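Local coordinates for lumazine-binding protein (Silicibacter pomeroyi DSS-3, PDB 3FKA) that is of unknown function but has an NTF2-like fold and probably binds a small ligand in the pocket between its helices and curved sheet, at residues T17-M20 / A21-G25; E6-A9 / A10-L14. All coordinates share one frame; numbering follows the deposited sequence.

Contact 1 of 2, residues T17-M20 / A21-G25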
# COMPACT_ATOMS: atom_id res chain seq x y z
N THR B 17 10.84 16.42 7.21
CA THR B 17 11.55 17.55 6.62
C THR B 17 10.66 18.26 5.60
O THR B 17 10.59 19.49 5.57
CB THR B 17 12.87 17.10 5.98
OG1 THR B 17 13.70 16.52 7.00
CG2 THR B 17 13.57 18.28 5.36
N TYR B 18 10.01 17.45 4.76
CA TYR B 18 9.09 17.96 3.76
C TYR B 18 7.95 18.78 4.34
O TYR B 18 7.77 19.94 3.96
CB TYR B 18 8.55 16.79 2.89
CG TYR B 18 7.22 17.05 2.26
CD1 TYR B 18 7.05 18.08 1.36
CD2 TYR B 18 6.12 16.25 2.56
CE1 TYR B 18 5.84 18.32 0.82
CE2 TYR B 18 4.89 16.49 2.02
CZ TYR B 18 4.74 17.53 1.15
OH TYR B 18 3.48 17.74 0.62
N VAL B 19 7.24 18.23 5.32
CA VAL B 19 6.09 18.92 5.91
C VAL B 19 6.51 20.22 6.61
O VAL B 19 5.88 21.27 6.43
CB VAL B 19 5.30 17.99 6.87
CG1 VAL B 19 4.12 18.71 7.47
CG2 VAL B 19 4.83 16.74 6.14
N MSE B 20 7.61 20.17 7.35
CA MSE B 20 8.10 21.37 8.05
C MSE B 20 8.63 22.42 7.08
O MSE B 20 8.35 23.60 7.26
CB MSE B 20 9.18 21.04 9.07
CG MSE B 20 8.74 20.15 10.22
SE MSE B 20 7.10 20.74 11.06
CE MSE B 20 7.61 22.60 11.33
N ALA B 21 9.38 22.00 6.07
CA ALA B 21 9.92 22.94 5.09
C ALA B 21 8.79 23.63 4.33
O ALA B 21 8.84 24.83 4.06
CB ALA B 21 10.93 22.26 4.13
N MSE B 22 7.75 22.86 3.99
CA MSE B 22 6.58 23.42 3.31
C MSE B 22 5.90 24.44 4.19
O MSE B 22 5.62 25.56 3.75
CB MSE B 22 5.57 22.34 2.94
CG MSE B 22 4.21 22.90 2.44
SE MSE B 22 3.05 21.56 1.64
CE MSE B 22 4.37 20.84 0.56
N THR B 23 5.63 24.05 5.43
CA THR B 23 4.96 24.92 6.41
C THR B 23 5.74 26.21 6.66
O THR B 23 5.15 27.28 6.67
CB THR B 23 4.75 24.18 7.73
OG1 THR B 23 3.98 22.99 7.49
CG2 THR B 23 4.08 25.08 8.76
N ARG B 24 7.06 26.09 6.83
CA ARG B 24 7.93 27.24 7.12
C ARG B 24 8.36 28.07 5.92
O ARG B 24 8.90 29.18 6.10
CB ARG B 24 9.21 26.74 7.82
CG ARG B 24 8.97 26.09 9.16
CD ARG B 24 8.74 27.10 10.26
NE ARG B 24 8.46 26.44 11.54
CZ ARG B 24 7.26 26.11 12.01
NH1 ARG B 24 6.14 26.42 11.38
NH2 ARG B 24 7.17 25.48 13.18
N GLY B 25 8.13 27.57 4.71
CA GLY B 25 8.55 28.25 3.49
C GLY B 25 10.08 28.24 3.41
O GLY B 25 10.70 29.25 3.05
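The side chains of selenomethionine Met20 and Arg24 run alongside one another, one turn apart. In one of the two conformers modelled for Met20, and so with less certainty, bends at chi2 (-49°) and chi3 (-50°) bring CE forward over one face of the Arg24 guanidinium, offset toward its rim, with CE 3.5 Å from Arg24 NH2. The guanidinium has polar partners beyond the helix: NH1 bonds to the carbonyl oxygens of Asp65 and Thr68. On another side of the helix, Tyr18 and selenomethionine Met22 also run alongside each other. The Met22 SE lies 5.2 Å from the centroid of the Tyr18 ring, an oblique Met-aromatic contact; the fit of the Met22 methyl is doubtful, since it comes too close to the ring and a second conformer exists. Between these two pairs, Thr23 turns its hydroxyl back to the preceding turn, OG1 to Val19 O at 2.8 Å. Thr23 N also donates to Val19 O, at 3.0 Å, from the opposite face of the carbonyl plane. Gly25, with positive phi, then ends the helix as C-prime of a Schellman motif. Around this last stretch of helix 4-24, Ala21 packs on Ala29 and Leu30 of helix 27-33, Val19 and Thr23 meet Pro70 in a loop, and on strand 83-92 Tyr18 touches Asn90 and Met22 touches Trp92.

Contact 2 of 2, residues E6-A9 / A10-L14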
# COMPACT_ATOMS: atom_id res chain seq x y z
N GLU B 6 16.14 0.68 7.73
CA GLU B 6 16.95 1.89 7.71
C GLU B 6 16.42 2.83 6.64
O GLU B 6 16.33 4.03 6.87
CB GLU B 6 18.43 1.53 7.49
CG GLU B 6 19.03 0.87 8.71
CD GLU B 6 20.40 0.21 8.49
OE1 GLU B 6 20.66 -0.35 7.40
OE2 GLU B 6 21.18 0.19 9.45
N HIS B 7 16.08 2.30 5.47
CA HIS B 7 15.50 3.15 4.41
C HIS B 7 14.15 3.74 4.85
O HIS B 7 13.88 4.90 4.57
CB HIS B 7 15.37 2.42 3.07
CG HIS B 7 16.69 2.11 2.43
ND1 HIS B 7 17.66 3.07 2.26
CD2 HIS B 7 17.16 0.98 1.84
CE1 HIS B 7 18.71 2.52 1.66
NE2 HIS B 7 18.42 1.26 1.38
N ILE B 8 13.32 2.94 5.52
CA ILE B 8 12.01 3.44 6.00
C ILE B 8 12.21 4.56 7.03
O ILE B 8 11.47 5.57 7.01
CB ILE B 8 11.13 2.28 6.49
CG1 ILE B 8 10.67 1.50 5.26
CG2 ILE B 8 9.91 2.79 7.25
CD1 ILE B 8 10.05 0.18 5.57
N ALA B 9 13.21 4.42 7.91
CA ALA B 9 13.54 5.48 8.87
C ALA B 9 13.96 6.77 8.12
O ALA B 9 13.54 7.89 8.46
CB ALA B 9 14.62 5.01 9.84
N ALA B 10 14.77 6.61 7.07
CA ALA B 10 15.21 7.77 6.26
C ALA B 10 14.04 8.48 5.56
O ALA B 10 13.96 9.72 5.51
CB ALA B 10 16.27 7.35 5.26
N LEU B 11 13.11 7.68 5.04
CA LEU B 11 11.91 8.17 4.36
C LEU B 11 10.99 8.89 5.36
O LEU B 11 10.40 9.92 5.03
CB LEU B 11 11.20 7.02 3.62
CG LEU B 11 11.93 6.50 2.37
CD1 LEU B 11 11.45 5.05 1.99
CD2 LEU B 11 11.82 7.46 1.20
N THR B 12 10.91 8.36 6.58
CA THR B 12 10.11 8.96 7.65
C THR B 12 10.69 10.35 7.96
O THR B 12 9.92 11.33 8.09
CB THR B 12 10.05 8.04 8.89
OG1 THR B 12 9.44 6.79 8.53
CG2 THR B 12 9.25 8.67 10.00
N ALA B 13 12.02 10.43 8.06
CA ALA B 13 12.72 11.72 8.30
C ALA B 13 12.46 12.68 7.14
O ALA B 13 12.25 13.87 7.36
CB ALA B 13 14.20 11.52 8.47
N LEU B 14 12.53 12.16 5.91
CA LEU B 14 12.27 12.94 4.70
C LEU B 14 10.88 13.55 4.75
O LEU B 14 10.72 14.73 4.44
CB LEU B 14 12.45 12.09 3.44
CG LEU B 14 12.13 12.74 2.09
CD1 LEU B 14 13.07 13.90 1.85
CD2 LEU B 14 12.24 11.70 0.95
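Ile8 O is gripped twice by Thr12, one turn further along the helix. The hydroxyl donates from Thr12 OG1 to Ile8 O at 2.8 Å, standing above the carbonyl plane, 37° out of it. The backbone N-H comes from the opposite face, with Thr12 N 2.9 Å from Ile8 O. What makes the double grip possible is the first torsion of Thr12 (chi1 -61°), which sets OG1 beside its own backbone N and turns it back down the helix, while CG2 takes the place beside the carbonyl carbon. The polar hydroxyl of this buried side chain is thus satisfied within the helix itself. With a valine in its place the hydroxyl is gone, and Ile8 O would probably be left with the backbone N-H as its one partner within this stretch.

The other side chains meet mostly backbone. Leu11 packs against the carbonyl of His7, its CG 3.3 Å from His7 O, the same oxygen that accepts a hydrogen bond from Leu11 N. The Ala10 methyl rests against that carbonyl too, with CB 3.5 Å from His7 O. Ala9 and Ala13 lie on the exposed side, while Ala10 packs on Trp110. Leu11 reaches Val77, Val79, Val103, Ala84 and Leu86 across the sheet, and Leu14 lies on Trp110 and Ile112. The His7 ring meets Trp110 with the two planes nearly perpendicular, whereas Ile8 packs both on Val79 and on Ile8 of the second subunit, so the helix here also borders the subunit interface. A long N-terminal helix laid with its apolar side on a strongly curved sheet is characteristic of the NTF2-like fold.

In the fold
Both contacts belong to helix 4-24, contact 2 near its start and contact 1 at its end, with centres about 16 Å apart. A hydrogen bond from Thr17 OG1 to Ala13 O spans the two residues between them. Contact 1 is the more central, about 9 Å from the centre of the chain against 13 Å for contact 2. The nearest atoms of its Met22 side chain and an unidentified bound molecule, probably from the crystallisation liquor, are about 3 Å apart, which may mark a pocket, though the Met22 conformation is uncertain. Separately, Tyr18 OH is hydrogen-bonded to Asp99 on strand 95-106. Contact 2 instead packs on the sheet and touches the second subunit; no other chain reaches contact 1.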